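Long-range contacts in putative metalloprotease II (Bacteroides fragilis, PDB 4ON1), which binds a zinc ion and probably cleaves proteins as a metalloendopeptidase of the fragilysin family: residues L203-I208 with V242-K247; V73-G78 with Q223-T228; R24-E29 with I153-I158. All coordinates share one frame; numbering follows the deposited sequence.

From the N terminus, R24-E29 opens contact 3. V73-G78 then opens contact 2, before I153-I158 closes contact 3, so these two loops cross. Both openings and the closing strand of contact 3 belong to the N-terminal domain of fragilysin type. L203-I208 opens contact 1 next. Q223-T228 closes contact 2, and V242-K247 closes contact 1, so these two cross as well. Contacts 3 and 1 follow each other in series, their centres about 28 Å apart. Contact 3 ties a helix start to a strand of the N-terminal domain. Contact 2 joins that domain to helix 217-230. Contact 1 pairs two strands that pack against the same helix.

Contact 1: residues L203-I208 with V242-K247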
loop_
_atom_site.group_PDB
_atom_site.type_symbol
_atom_site.label_atom_id
_atom_site.label_comp_id
_atom_site.label_asym_id
_atom_site.label_seq_id
_atom_site.Cartn_x
_atom_site.Cartn_y
_atom_site.Cartn_z
ATOM N N LEU A 203 6.560 2.694 -15.198
ATOM C CA LEU A 203 5.384 3.387 -14.699
ATOM C C LEU A 203 5.710 4.009 -13.346
ATOM O O LEU A 203 6.000 3.292 -12.387
ATOM C CB LEU A 203 4.198 2.424 -14.585
ATOM C CG LEU A 203 2.858 3.004 -14.133
ATOM C CD1 LEU A 203 2.472 4.218 -14.973
ATOM C CD2 LEU A 203 1.785 1.938 -14.202
ATOM N N GLU A 204 5.703 5.338 -13.273
ATOM C CA GLU A 204 6.010 6.019 -12.010
ATOM C C GLU A 204 4.776 6.632 -11.370
ATOM O O GLU A 204 4.124 7.487 -11.970
ATOM C CB GLU A 204 7.071 7.113 -12.206
ATOM C CG GLU A 204 7.420 7.861 -10.905
ATOM C CD GLU A 204 8.490 8.935 -11.090
ATOM O OE1 GLU A 204 8.787 9.307 -12.246
ATOM O OE2 GLU A 204 9.039 9.413 -10.075
ATOM N N PHE A 205 4.448 6.181 -10.161
ATOM C CA PHE A 205 3.355 6.776 -9.397
ATOM C C PHE A 205 3.873 7.864 -8.475
ATOM O O PHE A 205 4.809 7.632 -7.700
ATOM C CB PHE A 205 2.616 5.717 -8.577
ATOM C CG PHE A 205 1.922 4.699 -9.411
ATOM C CD1 PHE A 205 0.693 4.981 -9.991
ATOM C CD2 PHE A 205 2.511 3.463 -9.647
ATOM C CE1 PHE A 205 0.056 4.041 -10.778
ATOM C CE2 PHE A 205 1.880 2.516 -10.436
ATOM C CZ PHE A 205 0.649 2.803 -10.998
ATOM N N MET A 206 3.269 9.047 -8.564
ATOM C CA MET A 206 3.607 10.140 -7.665
ATOM C C MET A 206 2.621 10.143 -6.509
ATOM O O MET A 206 1.444 10.468 -6.673
ATOM C CB MET A 206 3.588 11.482 -8.397
ATOM C CG MET A 206 4.475 11.545 -9.638
ATOM S SD MET A 206 6.231 11.516 -9.209
ATOM C CE MET A 206 6.425 13.196 -8.592
ATOM N N LEU A 207 3.106 9.753 -5.336
ATOM C CA LEU A 207 2.243 9.617 -4.175
ATOM C C LEU A 207 2.404 10.845 -3.294
ATOM O O LEU A 207 3.453 11.065 -2.686
ATOM C CB LEU A 207 2.572 8.334 -3.414
ATOM C CG LEU A 207 2.561 7.070 -4.286
ATOM C CD1 LEU A 207 2.907 5.852 -3.470
ATOM C CD2 LEU A 207 1.210 6.876 -4.927
ATOM N N ILE A 208 1.361 11.659 -3.245
ATOM C CA ILE A 208 1.466 12.966 -2.619
ATOM C C ILE A 208 0.775 12.960 -1.264
ATOM O O ILE A 208 -0.431 12.743 -1.183
ATOM C CB ILE A 208 0.843 14.063 -3.505
ATOM C CG1 ILE A 208 1.406 13.995 -4.934
ATOM C CG2 ILE A 208 1.092 15.439 -2.893
ATOM C CD1 ILE A 208 2.944 14.124 -5.011
ATOM N N VAL A 242 7.860 -0.596 -12.026
ATOM C CA VAL A 242 7.061 0.384 -11.318
ATOM C C VAL A 242 7.935 1.177 -10.363
ATOM O O VAL A 242 8.809 0.634 -9.692
ATOM C CB VAL A 242 5.905 -0.271 -10.547
ATOM C CG1 VAL A 242 5.069 0.790 -9.881
ATOM C CG2 VAL A 242 5.028 -1.075 -11.500
ATOM N N LYS A 243 7.723 2.485 -10.354
ATOM C CA LYS A 243 8.418 3.367 -9.440
ATOM C C LYS A 243 7.374 4.109 -8.621
ATOM O O LYS A 243 6.392 4.611 -9.169
ATOM C CB LYS A 243 9.327 4.329 -10.211
ATOM C CG LYS A 243 10.131 5.284 -9.342
ATOM C CD LYS A 243 10.978 6.207 -10.216
ATOM C CE LYS A 243 11.834 7.145 -9.374
ATOM N NZ LYS A 243 12.837 7.889 -10.197
ATOM N N TYR A 244 7.569 4.150 -7.308
ATOM C CA TYR A 244 6.680 4.904 -6.428
ATOM C C TYR A 244 7.446 6.054 -5.792
ATOM O O TYR A 244 8.400 5.832 -5.054
ATOM C CB TYR A 244 6.092 4.014 -5.332
ATOM C CG TYR A 244 5.404 2.761 -5.826
ATOM C CD1 TYR A 244 4.046 2.757 -6.103
ATOM C CD2 TYR A 244 6.111 1.577 -6.000
ATOM C CE1 TYR A 244 3.403 1.603 -6.552
ATOM C CE2 TYR A 244 5.481 0.421 -6.439
ATOM C CZ TYR A 244 4.125 0.443 -6.710
ATOM O OH TYR A 244 3.495 -0.706 -7.146
ATOM N N THR A 245 7.040 7.281 -6.093
ATOM C CA THR A 245 7.717 8.453 -5.552
ATOM C C THR A 245 6.827 9.130 -4.525
ATOM O O THR A 245 5.757 9.636 -4.850
ATOM C CB THR A 245 8.104 9.439 -6.668
ATOM O OG1 THR A 245 9.041 8.794 -7.534
ATOM C CG2 THR A 245 8.743 10.699 -6.086
ATOM N N ILE A 246 7.253 9.086 -3.270
ATOM C CA ILE A 246 6.464 9.632 -2.175
ATOM C C ILE A 246 6.942 11.028 -1.805
ATOM O O ILE A 246 8.099 11.208 -1.423
ATOM C CB ILE A 246 6.537 8.723 -0.922
ATOM C CG1 ILE A 246 6.059 7.305 -1.250
ATOM C CG2 ILE A 246 5.715 9.315 0.230
ATOM C CD1 ILE A 246 6.547 6.254 -0.238
ATOM N N LYS A 247 6.049 12.007 -1.901
ATOM C CA LYS A 247 6.411 13.401 -1.625
ATOM C C LYS A 247 5.471 14.063 -0.638
ATOM O O LYS A 247 4.271 13.791 -0.640
ATOM C CB LYS A 247 6.417 14.227 -2.915
ATOM C CG LYS A 247 7.295 13.686 -4.019
ATOM C CD LYS A 247 7.185 14.559 -5.270
ATOM C CE LYS A 247 7.769 15.944 -5.036
ATOM N NZ LYS A 247 9.200 15.889 -4.616
HETATM O O HOH W 1 11.806 9.538 -11.839
#
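E204 and K243 run side by side from neighbouring parallel strands, on the sheet face they share with M206, T245, I208 and K247. E204 is fully extended, with CG anti to the backbone N (chi1 180°). E204 CB lies 4.1 Å from K243 CB. Its CG passes K243 O and T245 OG1. E204 CD rests 3.8 Å from K243 CD, so the two chains touch along their aliphatic parts. At the tip the carboxylate divides its work. E204 OE2 accepts a hydrogen bond from T245 OG1 at 2.6 Å, on the lone pair turned away from OE1. E204 OE1 accepts a hydrogen bond from water 1 at 3.1 Å, and this water accepts from K243 NZ. OE1 also forms a salt bridge with K282. Farther along, M206 SD packs on T245 CB, and M206 CE meets K247 CD.

The backbones are joined in regular parallel register. K243 N bonds to L203 O at 2.8 Å, and T245 N bonds to F205 O.

The opposite face is mainly apolar. The F205 and Y244 rings are nearly parallel, 18° apart, but slid so far that they barely overlap; F205 CD2 is 3.7 Å from Y244 CE1. Y244 OH is hydrogen-bonded to T228 OG1. V242 CG1 sits in the plane of the F205 ring, 3.7 Å from F205 CE2 at its edge, and also lies over the Y244 ring near its rim. L207 CD1 extends the layer to Y244 CB and I246 CG1. The F205 side chain is about 10 Å from that of H338, a zinc ligand.

The chemistry is two-sided. One face holds a carboxylate linked to K243 through water and salt-bridged to K282; both lysines would probably favour its ionised form. The other belongs to the hydrophobic core.

Contact 2: residues V73-G78 with Q223-T228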
loop_
_atom_site.group_PDB
_atom_site.type_symbol
_atom_site.label_atom_id
_atom_site.label_comp_id
_atom_site.label_asym_id
_atom_site.label_seq_id
_atom_site.Cartn_x
_atom_site.Cartn_y
_atom_site.Cartn_z
ATOM N N VAL A 73 13.274 2.500 -0.381
ATOM C CA VAL A 73 12.566 1.569 0.493
ATOM C C VAL A 73 12.460 0.237 -0.244
ATOM O O VAL A 73 12.236 0.212 -1.448
ATOM C CB VAL A 73 11.153 2.075 0.873
ATOM C CG1 VAL A 73 10.415 1.033 1.710
ATOM C CG2 VAL A 73 11.230 3.411 1.608
ATOM N N TYR A 74 12.666 -0.865 0.466
ATOM C CA TYR A 74 12.726 -2.167 -0.177
ATOM C C TYR A 74 11.549 -3.054 0.230
ATOM O O TYR A 74 11.068 -2.998 1.363
ATOM C CB TYR A 74 14.064 -2.849 0.137
ATOM C CG TYR A 74 15.273 -2.038 -0.296
ATOM C CD1 TYR A 74 15.616 -1.927 -1.641
ATOM C CD2 TYR A 74 16.057 -1.367 0.636
ATOM C CE1 TYR A 74 16.716 -1.182 -2.044
ATOM C CE2 TYR A 74 17.159 -0.616 0.244
ATOM C CZ TYR A 74 17.481 -0.531 -1.094
ATOM O OH TYR A 74 18.575 0.206 -1.481
ATOM N N LEU A 75 11.061 -3.835 -0.725
ATOM C CA LEU A 75 9.958 -4.750 -0.482
ATOM C C LEU A 75 10.467 -6.185 -0.516
ATOM O O LEU A 75 11.425 -6.496 -1.223
ATOM C CB LEU A 75 8.848 -4.558 -1.522
ATOM C CG LEU A 75 8.198 -3.177 -1.618
ATOM C CD1 LEU A 75 7.053 -3.177 -2.630
ATOM C CD2 LEU A 75 7.681 -2.748 -0.256
ATOM N N PHE A 76 9.819 -7.053 0.253
ATOM C CA PHE A 76 10.195 -8.458 0.316
ATOM C C PHE A 76 8.926 -9.282 0.317
ATOM O O PHE A 76 7.883 -8.798 0.751
ATOM C CB PHE A 76 11.019 -8.761 1.570
ATOM C CG PHE A 76 12.206 -7.862 1.757
ATOM C CD1 PHE A 76 13.474 -8.281 1.371
ATOM C CD2 PHE A 76 12.060 -6.607 2.339
ATOM C CE1 PHE A 76 14.581 -7.463 1.551
ATOM C CE2 PHE A 76 13.157 -5.778 2.522
ATOM C CZ PHE A 76 14.420 -6.207 2.126
ATOM N N GLU A 77 9.007 -10.515 -0.172
ATOM C CA GLU A 77 7.858 -11.408 -0.148
ATOM C C GLU A 77 8.251 -12.877 -0.001
ATOM O O GLU A 77 9.355 -13.291 -0.374
ATOM C CB GLU A 77 7.013 -11.232 -1.415
ATOM C CG GLU A 77 7.685 -11.727 -2.685
ATOM C CD GLU A 77 6.853 -11.449 -3.930
ATOM O OE1 GLU A 77 5.672 -11.063 -3.792
ATOM O OE2 GLU A 77 7.388 -11.611 -5.049
ATOM N N GLY A 78 7.326 -13.646 0.564
ATOM C CA GLY A 78 7.443 -15.087 0.694
ATOM C C GLY A 78 7.398 -15.786 -0.644
ATOM O O GLY A 78 6.781 -15.293 -1.590
ATOM N N GLN A 223 0.466 0.104 1.599
ATOM C CA GLN A 223 -0.449 0.261 0.466
ATOM C C GLN A 223 0.260 -0.023 -0.858
ATOM O O GLN A 223 -0.310 -0.634 -1.765
ATOM C CB GLN A 223 -1.040 1.668 0.428
ATOM C CG GLN A 223 -1.941 2.035 1.611
ATOM C CD GLN A 223 -3.367 1.556 1.422
ATOM O OE1 GLN A 223 -3.803 1.314 0.297
ATOM N NE2 GLN A 223 -4.111 1.450 2.518
ATOM N N ILE A 224 1.506 0.436 -0.953
ATOM C CA ILE A 224 2.328 0.253 -2.146
ATOM C C ILE A 224 2.614 -1.219 -2.405
ATOM O O ILE A 224 2.625 -1.676 -3.550
ATOM C CB ILE A 224 3.669 1.001 -2.020
ATOM C CG1 ILE A 224 3.473 2.503 -2.218
ATOM C CG2 ILE A 224 4.679 0.477 -3.010
ATOM C CD1 ILE A 224 4.714 3.309 -1.833
ATOM N N GLN A 225 2.866 -1.952 -1.327
ATOM C CA GLN A 225 3.117 -3.378 -1.414
ATOM C C GLN A 225 1.935 -4.088 -2.081
ATOM O O GLN A 225 2.116 -4.942 -2.949
ATOM C CB GLN A 225 3.375 -3.939 -0.018
ATOM C CG GLN A 225 3.580 -5.426 0.040
ATOM C CD GLN A 225 5.033 -5.781 0.207
ATOM O OE1 GLN A 225 5.595 -5.694 1.309
ATOM N NE2 GLN A 225 5.663 -6.175 -0.891
ATOM N N ALA A 226 0.725 -3.713 -1.679
ATOM C CA ALA A 226 -0.484 -4.267 -2.285
ATOM C C ALA A 226 -0.608 -3.894 -3.767
ATOM O O ALA A 226 -0.978 -4.738 -4.588
ATOM C CB ALA A 226 -1.708 -3.815 -1.519
ATOM N N VAL A 227 -0.282 -2.647 -4.115
ATOM C CA VAL A 227 -0.275 -2.258 -5.521
ATOM C C VAL A 227 0.669 -3.162 -6.288
ATOM O O VAL A 227 0.321 -3.694 -7.344
ATOM C CB VAL A 227 0.182 -0.809 -5.739
ATOM C CG1 VAL A 227 0.150 -0.475 -7.231
ATOM C CG2 VAL A 227 -0.691 0.163 -4.953
ATOM N N THR A 228 1.857 -3.350 -5.719
ATOM C CA THR A 228 2.910 -4.143 -6.342
ATOM C C THR A 228 2.466 -5.586 -6.546
ATOM O O THR A 228 2.737 -6.192 -7.585
ATOM C CB THR A 228 4.201 -4.083 -5.505
ATOM O OG1 THR A 228 4.644 -2.717 -5.424
ATOM C CG2 THR A 228 5.294 -4.923 -6.134
#
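L75 meets helix residues Q225, T228 and I224 with one leucyl side chain. L75 points toward the helix from its CB. CG lies anti to the carbonyl carbon (chi1 -59°), and both methyls are used. The nearest CA atoms, those of L75 and Q225, are 7.0 Å apart.

The van der Waals contacts of one methyl come first. L75 CD1 reaches T228 tip to tip and stops 3.7 Å from the hydroxyl oxygen, T228 OG1. More loosely, L75 CD1 meets a methyl, I224 CG2, at 4.4 Å. It thus touches two residues one helical turn apart.

The second kind is packing against an amide. Q225 extends from the helix toward the strand, with CG anti to its backbone N and a bend at chi2. It slides past L75 in the opposite direction. Q225 CD lies 4.1 Å from L75 CD2, and the amide group also comes near the backbone of F76.

Polar bonds act within the helix. I224 O accepts from T228 N at 2.8 Å and from T228 OG1 at 2.9 Å. The hydroxyl comes from above the carbonyl plane, 40° out of it. The bonds of T228 OG1 to I224 O and Y244 OH help fix the rotation of T228 beside the leucine.

The axes of the two short segments approach to 10.0 Å, and their directions differ by 57°. I61 of strand 52-68 touches both L75 and Q225. I224 also packs on I246 and Y244, and A226 packs on Y330 and P362. The contact therefore joins the N-terminal domain to a helix that packs on strand 240-248, an association consistent with a profragilysin-like precursor.

Contact 3: residues R24-E29 with I153-I158; sequences RSMDYE and IKNIRI
N155 grips the R24-M26 turn from a classic beta bulge, in which K154 and N155 sit together opposite N141. This is the tight part of the contact. One amide nitrogen, N155 ND2, donates to two carbonyls: R24 O at 3.0 Å and M26 O at 2.9 Å. Both acceptors lie close to the plane of the amide. ND2 lies in the carbonyl plane of M26 but well above that of R24. N155 CG sits between its backbone N and carbonyl carbon, the crowded position (chi1 62°). N155 OD1 bonds to N141 ND2, so the amide is held at both ends.

The K154 side is more exposed. Its chain bends at chi2 and chi3, and K154 CE makes a close approach to S25 O, at 3.1 Å. The carboxylate of D27 is near, but D27 OD2 stays 4.5 Å from K154 NZ, too far for a salt bridge. D27 is instead the N-cap of helix 28-35, and its side chain caps a backbone N of that helix. The helix start is also tied to the bulge through water 2, which accepts from Y28 N at 3.1 Å and donates to K154 O at 2.7 Å.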
loop_
_atom_site.group_PDB
_atom_site.type_symbol
_atom_site.label_atom_id
_atom_site.label_comp_id
_atom_site.label_asym_id
_atom_site.label_seq_id
_atom_site.Cartn_x
_atom_site.Cartn_y
_atom_site.Cartn_z
ATOM N N ARG A 24 7.996 -11.170 19.132
ATOM C CA ARG A 24 7.535 -10.465 20.319
ATOM C C ARG A 24 8.555 -9.441 20.826
ATOM O O ARG A 24 8.184 -8.358 21.277
ATOM C CB ARG A 24 7.219 -11.460 21.439
ATOM C CG ARG A 24 5.936 -12.245 21.248
ATOM C CD ARG A 24 5.026 -12.112 22.461
ATOM N NE ARG A 24 3.791 -12.876 22.294
ATOM C CZ ARG A 24 3.502 -13.988 22.961
ATOM N NH1 ARG A 24 4.345 -14.461 23.868
ATOM N NH2 ARG A 24 2.356 -14.616 22.736
ATOM N N SER A 25 9.839 -9.774 20.745
ATOM C CA SER A 25 10.860 -8.948 21.383
ATOM C C SER A 25 11.620 -8.073 20.394
ATOM O O SER A 25 12.447 -7.258 20.794
ATOM C CB SER A 25 11.854 -9.827 22.145
ATOM O OG SER A 25 12.577 -10.646 21.240
ATOM N N MET A 26 11.359 -8.241 19.104
ATOM C CA MET A 26 12.175 -7.560 18.105
ATOM C C MET A 26 11.907 -6.056 18.092
ATOM O O MET A 26 10.780 -5.609 18.317
ATOM C CB MET A 26 11.918 -8.138 16.714
ATOM C CG MET A 26 10.581 -7.749 16.135
ATOM S SD MET A 26 10.338 -8.360 14.466
ATOM C CE MET A 26 8.683 -7.733 14.178
ATOM N N ASP A 27 12.953 -5.274 17.853
ATOM C CA ASP A 27 12.762 -3.869 17.521
ATOM C C ASP A 27 13.367 -3.611 16.138
ATOM O O ASP A 27 13.729 -4.566 15.445
ATOM C CB ASP A 27 13.358 -2.952 18.592
ATOM C CG ASP A 27 14.838 -3.174 18.809
ATOM O OD1 ASP A 27 15.488 -3.846 17.981
ATOM O OD2 ASP A 27 15.361 -2.657 19.821
ATOM N N TYR A 28 13.467 -2.345 15.741
ATOM C CA TYR A 28 13.911 -2.009 14.389
ATOM C C TYR A 28 15.243 -2.663 14.021
ATOM O O TYR A 28 15.373 -3.236 12.942
ATOM C CB TYR A 28 14.031 -0.486 14.198
ATOM C CG TYR A 28 14.572 -0.125 12.827
ATOM C CD1 TYR A 28 13.738 -0.100 11.715
ATOM C CD2 TYR A 28 15.922 0.159 12.639
ATOM C CE1 TYR A 28 14.229 0.208 10.453
ATOM C CE2 TYR A 28 16.424 0.473 11.377
ATOM C CZ TYR A 28 15.571 0.495 10.292
ATOM O OH TYR A 28 16.069 0.807 9.047
ATOM N N GLU A 29 16.239 -2.575 14.895
ATOM C CA GLU A 29 17.544 -3.116 14.532
ATOM C C GLU A 29 17.518 -4.630 14.316
ATOM O O GLU A 29 18.266 -5.144 13.488
ATOM C CB GLU A 29 18.594 -2.746 15.580
ATOM C CG GLU A 29 18.937 -1.258 15.580
ATOM C CD GLU A 29 19.515 -0.780 14.242
ATOM O OE1 GLU A 29 19.249 0.380 13.853
ATOM O OE2 GLU A 29 20.248 -1.557 13.587
ATOM N N ILE A 153 8.625 1.094 23.943
ATOM C CA ILE A 153 7.945 0.201 23.006
ATOM C C ILE A 153 8.905 -0.346 21.951
ATOM O O ILE A 153 9.626 0.411 21.298
ATOM C CB ILE A 153 6.763 0.907 22.331
ATOM C CG1 ILE A 153 5.761 1.330 23.402
ATOM C CG2 ILE A 153 6.094 -0.007 21.301
ATOM C CD1 ILE A 153 4.554 2.018 22.867
ATOM N N LYS A 154 8.902 -1.667 21.799
ATOM C CA LYS A 154 9.777 -2.366 20.859
ATOM C C LYS A 154 9.142 -2.469 19.469
ATOM O O LYS A 154 9.759 -2.151 18.448
ATOM C CB LYS A 154 10.080 -3.777 21.388
ATOM C CG LYS A 154 10.609 -3.818 22.826
ATOM C CD LYS A 154 12.114 -3.931 22.872
ATOM C CE LYS A 154 12.537 -5.348 23.195
ATOM N NZ LYS A 154 13.984 -5.570 22.923
ATOM N N ASN A 155 7.906 -2.951 19.452
ATOM C CA ASN A 155 7.140 -3.132 18.228
ATOM C C ASN A 155 5.644 -3.028 18.466
ATOM O O ASN A 155 5.178 -3.055 19.607
ATOM C CB ASN A 155 7.459 -4.486 17.609
ATOM C CG ASN A 155 7.069 -5.633 18.511
ATOM O OD1 ASN A 155 5.890 -5.993 18.605
ATOM N ND2 ASN A 155 8.058 -6.220 19.184
ATOM N N ILE A 156 4.903 -2.949 17.370
ATOM C CA ILE A 156 3.453 -2.926 17.391
ATOM C C ILE A 156 2.949 -4.079 16.532
ATOM O O ILE A 156 3.438 -4.288 15.427
ATOM C CB ILE A 156 2.882 -1.606 16.840
ATOM C CG1 ILE A 156 3.377 -0.420 17.656
ATOM C CG2 ILE A 156 1.382 -1.632 16.877
ATOM C CD1 ILE A 156 3.110 -0.563 19.113
ATOM N N ARG A 157 1.981 -4.825 17.052
ATOM C CA ARG A 157 1.367 -5.938 16.336
ATOM C C ARG A 157 -0.111 -5.633 16.107
ATOM O O ARG A 157 -0.880 -5.526 17.057
ATOM C CB ARG A 157 1.538 -7.230 17.138
ATOM C CG ARG A 157 0.965 -8.483 16.505
ATOM C CD ARG A 157 0.892 -9.569 17.557
ATOM N NE ARG A 157 0.673 -10.894 16.992
ATOM C CZ ARG A 157 -0.523 -11.394 16.703
ATOM N NH1 ARG A 157 -1.616 -10.668 16.904
ATOM N NH2 ARG A 157 -0.621 -12.622 16.206
ATOM N N ILE A 158 -0.495 -5.481 14.846
ATOM C CA ILE A 158 -1.862 -5.114 14.494
ATOM C C ILE A 158 -2.555 -6.256 13.763
ATOM O O ILE A 158 -2.032 -6.769 12.775
ATOM C CB ILE A 158 -1.907 -3.872 13.589
ATOM C CG1 ILE A 158 -1.081 -2.738 14.187
ATOM C CG2 ILE A 158 -3.351 -3.429 13.382
ATOM C CD1 ILE A 158 -1.707 -2.167 15.441
HETATM O O HOH W 2 11.560 -0.412 17.314
#